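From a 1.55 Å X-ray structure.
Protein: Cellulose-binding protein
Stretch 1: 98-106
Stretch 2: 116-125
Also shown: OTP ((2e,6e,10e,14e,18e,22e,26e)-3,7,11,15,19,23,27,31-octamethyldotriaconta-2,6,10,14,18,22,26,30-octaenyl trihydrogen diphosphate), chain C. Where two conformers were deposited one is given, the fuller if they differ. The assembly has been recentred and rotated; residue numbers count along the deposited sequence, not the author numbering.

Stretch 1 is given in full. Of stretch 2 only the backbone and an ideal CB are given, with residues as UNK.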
# COMPACT_ATOMS: atom_id res chain seq x y z
N GLU A 98 -17.40 -3.02 -16.09
CA GLU A 98 -17.01 -4.42 -15.91
C GLU A 98 -15.79 -4.50 -14.97
O GLU A 98 -14.91 -3.65 -15.00
CB GLU A 98 -16.64 -5.03 -17.28
CG GLU A 98 -16.29 -6.56 -17.30
CD GLU A 98 -15.92 -7.15 -18.72
OE1 GLU A 98 -15.89 -6.46 -19.79
OE2 GLU A 98 -15.64 -8.39 -18.73
N ASP A 99 -15.72 -5.58 -14.19
CA ASP A 99 -14.56 -5.90 -13.37
C ASP A 99 -13.91 -7.19 -13.81
O ASP A 99 -14.47 -7.97 -14.58
CB ASP A 99 -14.97 -6.04 -11.93
CG ASP A 99 -15.46 -7.45 -11.60
OD1 ASP A 99 -16.28 -8.08 -12.34
OD2 ASP A 99 -15.02 -7.92 -10.60
N MET A 100 -12.71 -7.40 -13.32
CA MET A 100 -12.04 -8.68 -13.44
C MET A 100 -11.17 -8.87 -12.22
O MET A 100 -10.73 -7.89 -11.59
CB MET A 100 -11.20 -8.76 -14.71
CG MET A 100 -10.13 -7.69 -14.79
SD MET A 100 -9.39 -7.76 -16.41
CE MET A 100 -7.98 -6.66 -16.10
N LEU A 101 -10.94 -10.12 -11.88
CA LEU A 101 -9.99 -10.51 -10.84
C LEU A 101 -8.64 -10.79 -11.50
O LEU A 101 -8.58 -11.52 -12.53
CB LEU A 101 -10.47 -11.78 -10.14
CG LEU A 101 -11.80 -11.69 -9.48
CD1 LEU A 101 -12.20 -13.11 -8.86
CD2 LEU A 101 -11.78 -10.59 -8.44
N VAL A 102 -7.57 -10.31 -10.89
CA VAL A 102 -6.22 -10.53 -11.40
C VAL A 102 -5.38 -11.09 -10.27
O VAL A 102 -5.28 -10.48 -9.23
CB VAL A 102 -5.58 -9.19 -11.91
CG1 VAL A 102 -4.22 -9.40 -12.63
CG2 VAL A 102 -6.52 -8.45 -12.87
N ASP A 103 -4.83 -12.28 -10.45
CA ASP A 103 -3.92 -12.90 -9.48
C ASP A 103 -2.52 -12.37 -9.79
O ASP A 103 -2.03 -12.59 -10.91
CB ASP A 103 -3.98 -14.40 -9.66
CG ASP A 103 -5.34 -14.99 -9.30
OD1 ASP A 103 -5.92 -14.51 -8.31
OD2 ASP A 103 -5.75 -15.92 -10.01
N VAL A 104 -1.97 -11.60 -8.87
CA VAL A 104 -0.66 -10.94 -9.05
C VAL A 104 0.40 -11.47 -8.12
O VAL A 104 0.13 -11.89 -7.02
CB VAL A 104 -0.79 -9.40 -8.86
CG1 VAL A 104 -1.86 -8.80 -9.72
CG2 VAL A 104 -1.02 -9.00 -7.41
N SER A 105 1.65 -11.37 -8.59
CA SER A 105 2.81 -11.50 -7.75
C SER A 105 3.41 -10.10 -7.77
O SER A 105 4.04 -9.69 -8.78
CB SER A 105 3.81 -12.51 -8.32
OG SER A 105 3.25 -13.78 -8.23
N ALA A 106 3.11 -9.33 -6.75
CA ALA A 106 3.53 -7.92 -6.70
C ALA A 106 4.77 -7.89 -5.85
O ALA A 106 4.82 -8.51 -4.79
CB ALA A 106 2.45 -7.08 -6.03
N UNK A 116 7.62 -10.62 -2.24
CA UNK A 116 6.53 -10.79 -3.18
C UNK A 116 5.23 -10.95 -2.42
O UNK A 116 5.17 -11.72 -1.43
CB UNK A 116 6.78 -11.99 -4.09
N UNK A 117 4.21 -10.21 -2.85
CA UNK A 117 2.83 -10.35 -2.31
C UNK A 117 2.04 -11.04 -3.37
O UNK A 117 1.85 -10.51 -4.47
CB UNK A 117 2.20 -9.01 -1.94
N UNK A 118 1.64 -12.28 -3.09
CA UNK A 118 0.80 -13.05 -3.97
C UNK A 118 -0.65 -12.80 -3.53
O UNK A 118 -1.06 -13.21 -2.44
CB UNK A 118 1.16 -14.54 -3.94
N UNK A 119 -1.38 -12.04 -4.32
CA UNK A 119 -2.74 -11.66 -3.89
C UNK A 119 -3.60 -11.46 -5.12
O UNK A 119 -3.15 -11.53 -6.27
CB UNK A 119 -2.73 -10.39 -3.03
N UNK A 120 -4.87 -11.19 -4.90
CA UNK A 120 -5.80 -11.01 -5.98
C UNK A 120 -6.32 -9.56 -5.92
O UNK A 120 -6.69 -9.07 -4.83
CB UNK A 120 -6.94 -12.03 -5.90
N UNK A 121 -6.29 -8.92 -7.08
CA UNK A 121 -6.77 -7.55 -7.24
C UNK A 121 -8.06 -7.55 -8.02
O UNK A 121 -8.31 -8.41 -8.87
CB UNK A 121 -5.73 -6.68 -7.94
N UNK A 122 -8.92 -6.59 -7.66
CA UNK A 122 -10.11 -6.29 -8.39
C UNK A 122 -9.82 -5.06 -9.26
O UNK A 122 -9.35 -4.04 -8.76
CB UNK A 122 -11.29 -6.06 -7.45
N UNK A 123 -10.03 -5.21 -10.56
CA UNK A 123 -9.85 -4.13 -11.50
C UNK A 123 -11.19 -3.86 -12.17
O UNK A 123 -11.78 -4.76 -12.77
CB UNK A 123 -8.77 -4.46 -12.53
N UNK A 124 -11.67 -2.64 -12.07
CA UNK A 124 -12.95 -2.27 -12.67
C UNK A 124 -12.76 -1.05 -13.55
O UNK A 124 -12.12 -0.06 -13.13
CB UNK A 124 -14.01 -2.00 -11.60
N UNK A 125 -13.32 -1.11 -14.76
CA UNK A 125 -13.30 0.05 -15.64
C UNK A 125 -14.43 1.01 -15.27
O UNK A 125 -15.60 0.63 -15.16
CB UNK A 125 -13.42 -0.38 -17.10
O7 OTP C . -1.59 3.29 23.72
P2 OTP C . -0.78 4.56 23.61
O5 OTP C . 0.09 4.81 24.83
O6 OTP C . -1.56 5.76 23.14
O4 OTP C . 0.32 4.20 22.44
P1 OTP C . 0.40 4.84 20.95
O2 OTP C . -0.67 4.11 20.15
O3 OTP C . 0.57 6.34 20.91
O1 OTP C . 1.73 4.25 20.25
C40 OTP C . 1.74 2.85 19.91
C39 OTP C . 1.91 2.66 18.40
C37 OTP C . 1.17 1.84 17.68
C38 OTP C . 0.00 0.98 18.18
C36 OTP C . 1.46 1.69 16.19
C35 OTP C . 2.10 0.38 15.81
C34 OTP C . 2.26 0.27 14.28
C32 OTP C . 2.16 -0.85 13.56
C33 OTP C . 1.76 -2.15 14.17
C31 OTP C . 2.28 -0.73 12.03
C30 OTP C . 3.33 -1.57 11.34
C29 OTP C . 3.26 -1.42 9.82
C27 OTP C . 3.48 -2.41 8.96
C28 OTP C . 3.96 -3.80 9.34
C26 OTP C . 3.24 -2.22 7.48
C25 OTP C . 2.65 -0.89 7.04
C24 OTP C . 2.03 -0.90 5.64
C22 OTP C . 2.60 -0.44 4.53
C23 OTP C . 3.90 0.32 4.45
C21 OTP C . 1.85 -0.61 3.23
C20 OTP C . 2.52 -1.63 2.27
C19 OTP C . 1.80 -1.78 0.93
C17 OTP C . 1.02 -2.79 0.56
C18 OTP C . 0.83 -4.07 1.29
C16 OTP C . 0.24 -2.67 -0.74
C15 OTP C . 0.59 -3.73 -1.74
C14 OTP C . 0.09 -3.39 -3.12
C12 OTP C . -0.37 -4.29 -4.02
C13 OTP C . -0.49 -5.78 -3.70
C11 OTP C . -0.81 -3.89 -5.39
C10 OTP C . -0.92 -2.45 -5.70
C9 OTP C . -1.61 -2.08 -7.01
C7 OTP C . -1.03 -1.65 -8.14
C8 OTP C . 0.44 -1.33 -8.31
C6 OTP C . -1.91 -1.43 -9.34
C5 OTP C . -1.93 -2.59 -10.32
C4 OTP C . -2.73 -2.29 -11.56
C2 OTP C . -3.48 -3.21 -12.18
C3 OTP C . -3.66 -4.65 -11.84
C1 OTP C . -4.21 -2.78 -13.42

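The two strands run antiparallel, and CA-to-CB bonds alternate between two faces: one carries Asp99, Leu101, Asp103 and Ser105, the other Met100, Val102, Val104 and Ala106 and the isoprenoid chain of OTP. All phi/psi pairs of the second strand are extended, which beta-branched residues tolerate well.

Position 116 points sideways, its ideal CB 5.2 Å from Ser105 CB, so many residues would do. It is Val116, whose CG1 lies 3.8 Å from Ser105 CB.

At 117 the backbone pairs with Ala106, N to Ala106 O at 2.7 Å. Ala106 offers only a methyl group, and the OTP chain runs along the same face, so a sizeable apolar residue suits. Ile117 sends CD1 to 3.8 Å from OTP C18.

Position 118 turns to the other face, its ideal CB 4.8 Å from Ser105 OG. Asp or Asn, with an oxygen one bond further out than a Ser hydroxyl, could meet that group. Asp118 does: Ser105 OG donates to Asp118 OD1 at 2.8 Å.

Position 119 has its ideal CB 4.9 Å from Val104 CG2, with OTP nearby. Val, Thr or Ile would offer a methyl. Thr119 places CG2 3.8 Å from Val104 CG2 and 3.9 Å from OTP C13.

The ideal CB of 120 is 3.6 Å from Asp103 OD1, an acceptor carrying charge. A donor is favoured: Gln, Asn, Lys, Arg, Ser or Thr. Gln120 extends with chi1 and chi2 both t, and chi3 of 69° orients the amide so that NE2 donates to Asp103 OD1 at 2.8 Å.

Position 121 returns to the lipid face, its ideal CB 4.8 Å from Val104 CG1. Leu, Ile, Met or Val would fit. Leu121, chi1 m and chi2 t, sets CD1 3.8 Å from Val104 CG1 and 3.9 Å from OTP C3, joining protein and ligand in one apolar surface.

At 122 the ideal CB is 4.7 Å from Leu101 CD2 and 5.2 Å from Asp99 OD2. A polar donor with some aliphatic character suits, so Asn, Gln or Lys. Asn122 ND2 donates to Asp99 OD2 at 3.0 Å and passes 4.0 Å from Leu101 CD2.

Position 123 has its ideal CB 4.6 Å from Val102 CG2, calling for a compact apolar group. Val123 packs CG2 3.8 Å from Val102 CG2 and 3.8 Å from OTP C3, while its CB is 4.1 Å from Met100 CG.

Position 124, its ideal CB 4.2 Å from Asp99 CB, admits many polar residues; Gln124 extends with chi1 and chi2 both t.

Position 125 points sideways, and its N donates to Glu98 O at 3.0 Å whatever the side chain. Arg125 leads away to partners elsewhere in the structure.

Stretch 2 (116-125) VIDTQLNVQR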
# COMPACT_ATOMS: atom_id res chain seq x y z
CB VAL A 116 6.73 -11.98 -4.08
CG1 VAL A 116 5.51 -12.19 -4.96
CG2 VAL A 116 7.94 -11.79 -4.94
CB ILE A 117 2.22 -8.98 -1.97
CG1 ILE A 117 3.06 -8.30 -0.90
CG2 ILE A 117 0.69 -9.14 -1.57
CD1 ILE A 117 2.56 -6.92 -0.61
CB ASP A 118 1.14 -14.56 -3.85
CG ASP A 118 2.50 -14.88 -4.44
OD1 ASP A 118 2.70 -14.57 -5.65
OD2 ASP A 118 3.37 -15.44 -3.70
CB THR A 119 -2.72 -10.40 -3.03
OG1 THR A 119 -3.97 -10.26 -2.31
CG2 THR A 119 -2.47 -9.15 -3.88
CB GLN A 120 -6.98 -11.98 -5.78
CG GLN A 120 -7.85 -12.07 -6.91
CD GLN A 120 -8.81 -13.28 -6.68
OE1 GLN A 120 -9.67 -13.19 -5.79
NE2 GLN A 120 -8.60 -14.42 -7.36
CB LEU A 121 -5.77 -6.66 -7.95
CG LEU A 121 -4.38 -6.64 -7.29
CD1 LEU A 121 -3.41 -5.70 -8.11
CD2 LEU A 121 -4.40 -6.22 -5.82
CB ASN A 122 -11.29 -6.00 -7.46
CG ASN A 122 -12.57 -5.87 -8.21
OD1 ASN A 122 -12.86 -4.80 -8.81
ND2 ASN A 122 -13.39 -6.97 -8.23
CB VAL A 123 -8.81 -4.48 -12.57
CG1 VAL A 123 -8.66 -3.28 -13.61
CG2 VAL A 123 -7.47 -4.87 -11.92
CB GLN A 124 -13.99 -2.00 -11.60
CG GLN A 124 -15.39 -1.75 -12.21
CD GLN A 124 -16.47 -1.45 -11.16
OE1 GLN A 124 -16.21 -0.89 -10.09
NE2 GLN A 124 -17.68 -1.78 -11.53
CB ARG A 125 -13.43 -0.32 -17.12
CG ARG A 125 -13.42 0.91 -17.99
CD ARG A 125 -13.46 0.61 -19.47
NE ARG A 125 -12.18 0.04 -19.92
CZ ARG A 125 -11.06 0.73 -20.08
NH1 ARG A 125 -11.00 2.05 -19.89
NH2 ARG A 125 -9.94 0.09 -20.42
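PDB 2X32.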